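PDB 4LJ0: Nab2 from Chaetomium thermophilum, which binds polyadenosine RNA through tandem zinc fingers, three of which make up this fragment. Local coordinates for residues K43-R49 with F58-Q64. Numbering follows the deposited sequence.
Sequences KTPCKFR and FLHEEGQ. With ZN (zinc ion), chain H; ACT (acetate ion), chain J; nucleotides of chain D.
In this CCCH zinc finger, Cys-46 and His-60, the first and last ligands of the metal, meet across the contact: Cys-46 SG lies 2.3 Å and His-60 NE2 2.0 Å from the zinc ion, while Cys-51 and Cys-56 complete the set. The finger illustrates how a domain without regular helices or strands can be shaped by a metal and a few well-placed bonds. A single beta bridge at Pro-45 and Leu-59 joins the ligand-bearing segments, through Leu-59 N to Thr-44 O at 2.9 Å and Cys-46 N to Leu-59 O at 2.8 Å. Beyond the bridge Gln-64 takes over: its CG is turned away from the backbone N (chi1 -179°) and the chain runs straight on, carrying NE2 to Cys-46 O at 2.8 Å and Phe-48 O at 2.9 Å. Both acceptors lie in the amide plane, though each carbonyl is approached from above its own plane. Glu-61 N donates to Gln-64 OE1 across the type II turn 61–64, and with the two NE2 bonds this fixes the amide's rotation. The Arg-49 guanidinium stacks over this amide, the planes 18° apart, and its NH2 forms a salt bridge to Glu-61 OE1, met from above the carboxylate plane at 3.2 Å.

The same framework presents an adenine-binding surface. Phe-58 lays one ring face on the base of A3 of chain D, whose N6 donates to Pro-45 O and whose N1 accepts from Lys-47 N, a pattern suited to reading adenine. Phe-48 likewise stacks on A4 of chain D, with Lys-47 CG over its opposite face. Loops surround the contact: His-60 ND1 donates to Glu-31 OE1 of the preceding finger, whose Gly-30 pairs with the Phe-58 backbone, while Leu-42, just before Lys-43, packs on the Phe-58 side chain.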
ATOM      1  N   LYS A  43       7.026   7.689  -0.135  1.00 41.40           N
ATOM      2  CA  LYS A  43       7.421   7.020   1.094  1.00 44.42           C
ATOM      3  C   LYS A  43       7.604   5.528   0.836  1.00 50.74           C
ATOM      4  O   LYS A  43       8.104   4.798   1.693  1.00 54.68           O
ATOM      5  CB  LYS A  43       6.363   7.251   2.171  1.00 45.29           C
ATOM      6  CG  LYS A  43       6.165   8.720   2.488  1.00 50.19           C
ATOM      7  CD  LYS A  43       5.217   8.927   3.651  1.00 60.53           C
ATOM      8  CE  LYS A  43       5.526  10.234   4.360  1.00 62.41           C
ATOM      9  NZ  LYS A  43       5.223  11.427   3.534  1.00 55.09           N
ATOM     10  N   THR A  44       7.197   5.085  -0.350  1.00 40.84           N
ATOM     11  CA  THR A  44       7.360   3.697  -0.753  1.00 46.98           C
ATOM     12  C   THR A  44       8.822   3.425  -1.099  1.00 42.55           C
ATOM     13  O   THR A  44       9.378   4.082  -1.981  1.00 45.81           O
ATOM     14  CB  THR A  44       6.495   3.375  -1.988  1.00 51.55           C
ATOM     15  OG1 THR A  44       5.118   3.634  -1.689  1.00 54.02           O
ATOM     16  CG2 THR A  44       6.656   1.917  -2.399  1.00 42.74           C
ATOM     17  N   PRO A  45       9.457   2.463  -0.403  1.00 40.91           N
ATOM     18  CA  PRO A  45      10.852   2.144  -0.731  1.00 40.52           C
ATOM     19  C   PRO A  45      11.061   1.602  -2.145  1.00 43.67           C
ATOM     20  O   PRO A  45      10.230   0.854  -2.658  1.00 44.90           O
ATOM     21  CB  PRO A  45      11.237   1.084   0.315  1.00 44.53           C
ATOM     22  CG  PRO A  45       9.974   0.674   0.978  1.00 53.15           C
ATOM     23  CD  PRO A  45       9.022   1.806   0.843  1.00 51.16           C
ATOM     24  N   CYS A  46      12.167   1.999  -2.767  1.00 40.96           N
ATOM     25  CA  CYS A  46      12.563   1.455  -4.060  1.00 40.83           C
ATOM     26  C   CYS A  46      12.953  -0.004  -3.887  1.00 42.47           C
ATOM     27  O   CYS A  46      13.627  -0.359  -2.919  1.00 46.27           O
ATOM     28  CB  CYS A  46      13.738   2.248  -4.631  1.00 36.99           C
ATOM     29  SG  CYS A  46      14.428   1.557  -6.136  1.00 39.86           S
ATOM     30  N   LYS A  47      12.530  -0.845  -4.825  1.00 46.19           N
ATOM     31  CA  LYS A  47      12.708  -2.290  -4.704  1.00 50.71           C
ATOM     32  C   LYS A  47      14.012  -2.775  -5.332  1.00 50.31           C
ATOM     33  O   LYS A  47      14.396  -3.927  -5.146  1.00 53.70           O
ATOM     34  CB  LYS A  47      11.526  -3.021  -5.349  1.00 52.83           C
ATOM     35  CG  LYS A  47      11.418  -2.820  -6.854  1.00 56.46           C
ATOM     36  CD  LYS A  47      10.166  -3.468  -7.428  1.00 64.80           C
ATOM     37  CE  LYS A  47      10.062  -3.227  -8.930  1.00 77.41           C
ATOM     38  NZ  LYS A  47       8.902  -3.933  -9.549  1.00 83.70           N
ATOM     39  N   PHE A  48      14.694  -1.902  -6.067  1.00 46.94           N
ATOM     40  CA  PHE A  48      15.902  -2.295  -6.788  1.00 47.01           C
ATOM     41  C   PHE A  48      17.159  -2.132  -5.941  1.00 51.33           C
ATOM     42  O   PHE A  48      17.351  -1.106  -5.288  1.00 51.11           O
ATOM     43  CB  PHE A  48      16.038  -1.486  -8.075  1.00 51.14           C
ATOM     44  CG  PHE A  48      14.957  -1.763  -9.076  1.00 55.25           C
ATOM     45  CD1 PHE A  48      15.067  -2.826  -9.954  1.00 58.96           C
ATOM     46  CD2 PHE A  48      13.825  -0.967  -9.132  1.00 52.14           C
ATOM     47  CE1 PHE A  48      14.075  -3.087 -10.872  1.00 63.87           C
ATOM     48  CE2 PHE A  48      12.830  -1.223 -10.050  1.00 57.01           C
ATOM     49  CZ  PHE A  48      12.954  -2.285 -10.922  1.00 64.49           C
ATOM     50  N   ARG A  49      18.011  -3.152  -5.962  1.00 63.39           N
ATOM     51  CA  ARG A  49      19.264  -3.130  -5.216  1.00 65.71           C
ATOM     52  C   ARG A  49      20.406  -3.679  -6.062  1.00 68.05           C
ATOM     53  O   ARG A  49      20.533  -4.893  -6.213  1.00 77.41           O
ATOM     54  CB  ARG A  49      19.136  -3.944  -3.929  1.00 74.69           C
ATOM     55  CG  ARG A  49      18.177  -3.335  -2.928  1.00 73.96           C
ATOM     56  CD  ARG A  49      18.330  -3.948  -1.549  1.00 91.25           C
ATOM     57  NE  ARG A  49      17.460  -3.291  -0.575  1.00 98.47           N
ATOM     58  CZ  ARG A  49      17.778  -2.188   0.098  1.00 97.50           C
ATOM     59  NH1 ARG A  49      18.956  -1.602  -0.082  1.00 92.87           N
ATOM     60  NH2 ARG A  49      16.913  -1.668   0.960  1.00101.63           N
ATOM     61  N   PHE A  58      11.042   6.728  -6.124  1.00 37.08           N
ATOM     62  CA  PHE A  58      10.823   5.975  -4.902  1.00 39.94           C
ATOM     63  C   PHE A  58      11.855   6.330  -3.831  1.00 38.16           C
ATOM     64  O   PHE A  58      12.775   7.111  -4.073  1.00 35.86           O
ATOM     65  CB  PHE A  58      10.790   4.485  -5.216  1.00 42.06           C
ATOM     66  CG  PHE A  58       9.583   4.083  -6.015  1.00 45.68           C
ATOM     67  CD1 PHE A  58       9.615   4.092  -7.398  1.00 41.81           C
ATOM     68  CD2 PHE A  58       8.404   3.733  -5.380  1.00 46.93           C
ATOM     69  CE1 PHE A  58       8.498   3.736  -8.134  1.00 43.37           C
ATOM     70  CE2 PHE A  58       7.284   3.379  -6.109  1.00 48.47           C
ATOM     71  CZ  PHE A  58       7.333   3.379  -7.489  1.00 49.71           C
ATOM     72  N   LEU A  59      11.674   5.773  -2.641  1.00 34.11           N
ATOM     73  CA  LEU A  59      12.489   6.120  -1.484  1.00 38.46           C
ATOM     74  C   LEU A  59      13.690   5.186  -1.381  1.00 42.71           C
ATOM     75  O   LEU A  59      13.532   3.968  -1.332  1.00 45.79           O
ATOM     76  CB  LEU A  59      11.634   6.026  -0.217  1.00 39.70           C
ATOM     77  CG  LEU A  59      12.291   6.320   1.134  1.00 41.45           C
ATOM     78  CD1 LEU A  59      12.732   7.772   1.217  1.00 47.43           C
ATOM     79  CD2 LEU A  59      11.333   5.983   2.263  1.00 48.84           C
ATOM     80  N   HIS A  60      14.886   5.767  -1.344  1.00 43.57           N
ATOM     81  CA  HIS A  60      16.124   4.994  -1.290  1.00 45.27           C
ATOM     82  C   HIS A  60      16.830   5.143   0.050  1.00 52.39           C
ATOM     83  O   HIS A  60      16.737   6.186   0.694  1.00 50.65           O
ATOM     84  CB  HIS A  60      17.061   5.443  -2.413  1.00 43.35           C
ATOM     85  CG  HIS A  60      16.444   5.351  -3.772  1.00 41.29           C
ATOM     86  ND1 HIS A  60      15.698   6.371  -4.323  1.00 36.40           N
ATOM     87  CD2 HIS A  60      16.439   4.349  -4.680  1.00 39.45           C
ATOM     88  CE1 HIS A  60      15.271   6.005  -5.517  1.00 44.81           C
ATOM     89  NE2 HIS A  60      15.708   4.781  -5.758  1.00 41.82           N
ATOM     90  N   GLU A  61      17.535   4.090   0.457  1.00 57.87           N
ATOM     91  CA  GLU A  61      18.381   4.120   1.646  1.00 59.79           C
ATOM     92  C   GLU A  61      19.800   4.509   1.248  1.00 64.46           C
ATOM     93  O   GLU A  61      20.141   4.484   0.065  1.00 57.87           O
ATOM     94  CB  GLU A  61      18.408   2.745   2.313  1.00 62.07           C
ATOM     95  CG  GLU A  61      17.055   2.262   2.799  1.00 80.59           C
ATOM     96  CD  GLU A  61      17.126   0.895   3.451  1.00 99.29           C
ATOM     97  OE1 GLU A  61      18.141   0.193   3.255  1.00105.09           O
ATOM     98  OE2 GLU A  61      16.170   0.524   4.162  1.00108.56           O
ATOM     99  N   GLU A  62      20.629   4.855   2.230  1.00 67.21           N
ATOM    100  CA  GLU A  62      22.017   5.201   1.951  1.00 74.50           C
ATOM    101  C   GLU A  62      22.745   3.985   1.385  1.00 78.30           C
ATOM    102  O   GLU A  62      22.764   2.916   1.999  1.00 83.37           O
ATOM    103  CB  GLU A  62      22.726   5.734   3.203  1.00 83.85           C
ATOM    104  CG  GLU A  62      22.864   4.737   4.346  1.00100.20           C
ATOM    105  CD  GLU A  62      23.525   5.350   5.571  1.00109.66           C
ATOM    106  OE1 GLU A  62      23.382   4.785   6.677  1.00105.92           O
ATOM    107  OE2 GLU A  62      24.190   6.398   5.427  1.00115.06           O
ATOM    108  N   GLY A  63      23.316   4.151   0.196  1.00 70.81           N
ATOM    109  CA  GLY A  63      24.063   3.089  -0.453  1.00 67.86           C
ATOM    110  C   GLY A  63      23.241   2.274  -1.437  1.00 63.82           C
ATOM    111  O   GLY A  63      23.784   1.436  -2.154  1.00 69.76           O
ATOM    112  N   GLN A  64      21.934   2.516  -1.480  1.00 53.71           N
ATOM    113  CA  GLN A  64      21.057   1.762  -2.374  1.00 53.60           C
ATOM    114  C   GLN A  64      21.209   2.208  -3.827  1.00 53.30           C
ATOM    115  O   GLN A  64      20.957   1.434  -4.752  1.00 57.72           O
ATOM    116  CB  GLN A  64      19.596   1.898  -1.940  1.00 50.66           C
ATOM    117  CG  GLN A  64      18.633   1.110  -2.816  1.00 49.65           C
ATOM    118  CD  GLN A  64      17.233   1.043  -2.244  1.00 48.86           C
ATOM    119  OE1 GLN A  64      16.932   1.669  -1.229  1.00 51.17           O
ATOM    120  NE2 GLN A  64      16.368   0.276  -2.895  1.00 52.47           N
TER
HETATM  121 ZN    ZN H 503      15.091   3.544  -7.167  1.00 37.86          ZN
HETATM  122  C   ACT J 505       4.048   7.213  -1.627  1.00 53.42           C
HETATM  123  O   ACT J 505       3.848   6.899  -2.817  1.00 71.65           O
HETATM  124  OXT ACT J 505       4.739   6.408  -0.974  1.00 53.62           O
HETATM  125  CH3 ACT J 505       3.501   8.477  -1.027  1.00 57.88           C
ATOM    126  P     A D   3       5.349  -1.074 -15.408  1.00 88.70           P
ATOM    127  OP1   A D   3       6.409  -0.633 -16.349  1.00 87.96           O
ATOM    128  OP2   A D   3       5.162  -2.526 -15.149  1.00 82.75           O
ATOM    129  O5'   A D   3       5.596  -0.368 -13.999  1.00103.33           O
ATOM    130  C5'   A D   3       6.146   0.943 -13.923  1.00 99.41           C
ATOM    131  C4'   A D   3       7.628   0.932 -13.614  1.00 97.67           C
ATOM    132  O4'   A D   3       7.842   1.309 -12.222  1.00 91.71           O
ATOM    133  C3'   A D   3       8.346  -0.409 -13.813  1.00101.61           C
ATOM    134  O3'   A D   3       9.626  -0.202 -14.413  1.00106.60           O
ATOM    135  C2'   A D   3       8.515  -0.926 -12.387  1.00 96.43           C
ATOM    136  O2'   A D   3       9.598  -1.812 -12.206  1.00 99.37           O
ATOM    137  C1'   A D   3       8.706   0.374 -11.612  1.00 86.70           C
ATOM    138  N9    A D   3       8.399   0.261 -10.181  1.00 71.24           N
ATOM    139  C8    A D   3       7.230  -0.122  -9.570  1.00 69.14           C
ATOM    140  N7    A D   3       7.304  -0.145  -8.258  1.00 65.71           N
ATOM    141  C5    A D   3       8.610   0.240  -7.982  1.00 57.23           C
ATOM    142  C6    A D   3       9.327   0.416  -6.781  1.00 55.55           C
ATOM    143  N6    A D   3       8.821   0.221  -5.562  1.00 62.65           N
ATOM    144  N1    A D   3      10.617   0.806  -6.870  1.00 54.96           N
ATOM    145  C2    A D   3      11.141   1.008  -8.083  1.00 50.03           C
ATOM    146  N3    A D   3      10.571   0.878  -9.277  1.00 56.45           N
ATOM    147  C4    A D   3       9.291   0.489  -9.159  1.00 57.98           C
ATOM    148  P     A D   4      10.008  -0.935 -15.795  1.00119.81           P
ATOM    149  OP1   A D   4      10.517   0.104 -16.725  1.00118.84           O
ATOM    150  OP2   A D   4       8.900  -1.821 -16.228  1.00118.41           O
ATOM    151  O5'   A D   4      11.222  -1.891 -15.409  1.00108.81           O
ATOM    152  C5'   A D   4      11.598  -2.959 -16.268  1.00107.03           C
ATOM    153  C4'   A D   4      12.985  -3.466 -15.958  1.00102.05           C
ATOM    154  O4'   A D   4      13.929  -2.361 -15.983  1.00 99.41           O
ATOM    155  C3'   A D   4      13.176  -4.086 -14.583  1.00101.30           C
ATOM    156  O3'   A D   4      12.734  -5.430 -14.509  1.00101.46           O
ATOM    157  C2'   A D   4      14.672  -3.915 -14.352  1.00100.42           C
ATOM    158  O2'   A D   4      15.419  -4.897 -15.056  1.00102.56           O
ATOM    159  C1'   A D   4      14.917  -2.550 -14.991  1.00 94.50           C
ATOM    160  N9    A D   4      14.802  -1.459 -14.006  1.00 82.16           N
ATOM    161  C8    A D   4      13.719  -0.642 -13.786  1.00 79.41           C
ATOM    162  N7    A D   4      13.903   0.239 -12.834  1.00 73.68           N
ATOM    163  C5    A D   4      15.195  -0.020 -12.396  1.00 66.80           C
ATOM    164  C6    A D   4      15.987   0.573 -11.399  1.00 57.34           C
ATOM    165  N6    A D   4      15.567   1.588 -10.639  1.00 60.94           N
ATOM    166  N1    A D   4      17.235   0.083 -11.209  1.00 49.21           N
ATOM    167  C2    A D   4      17.645  -0.938 -11.976  1.00 60.68           C
ATOM    168  N3    A D   4      16.995  -1.577 -12.945  1.00 68.88           N
ATOM    169  C4    A D   4      15.761  -1.064 -13.105  1.00 71.25           C
TER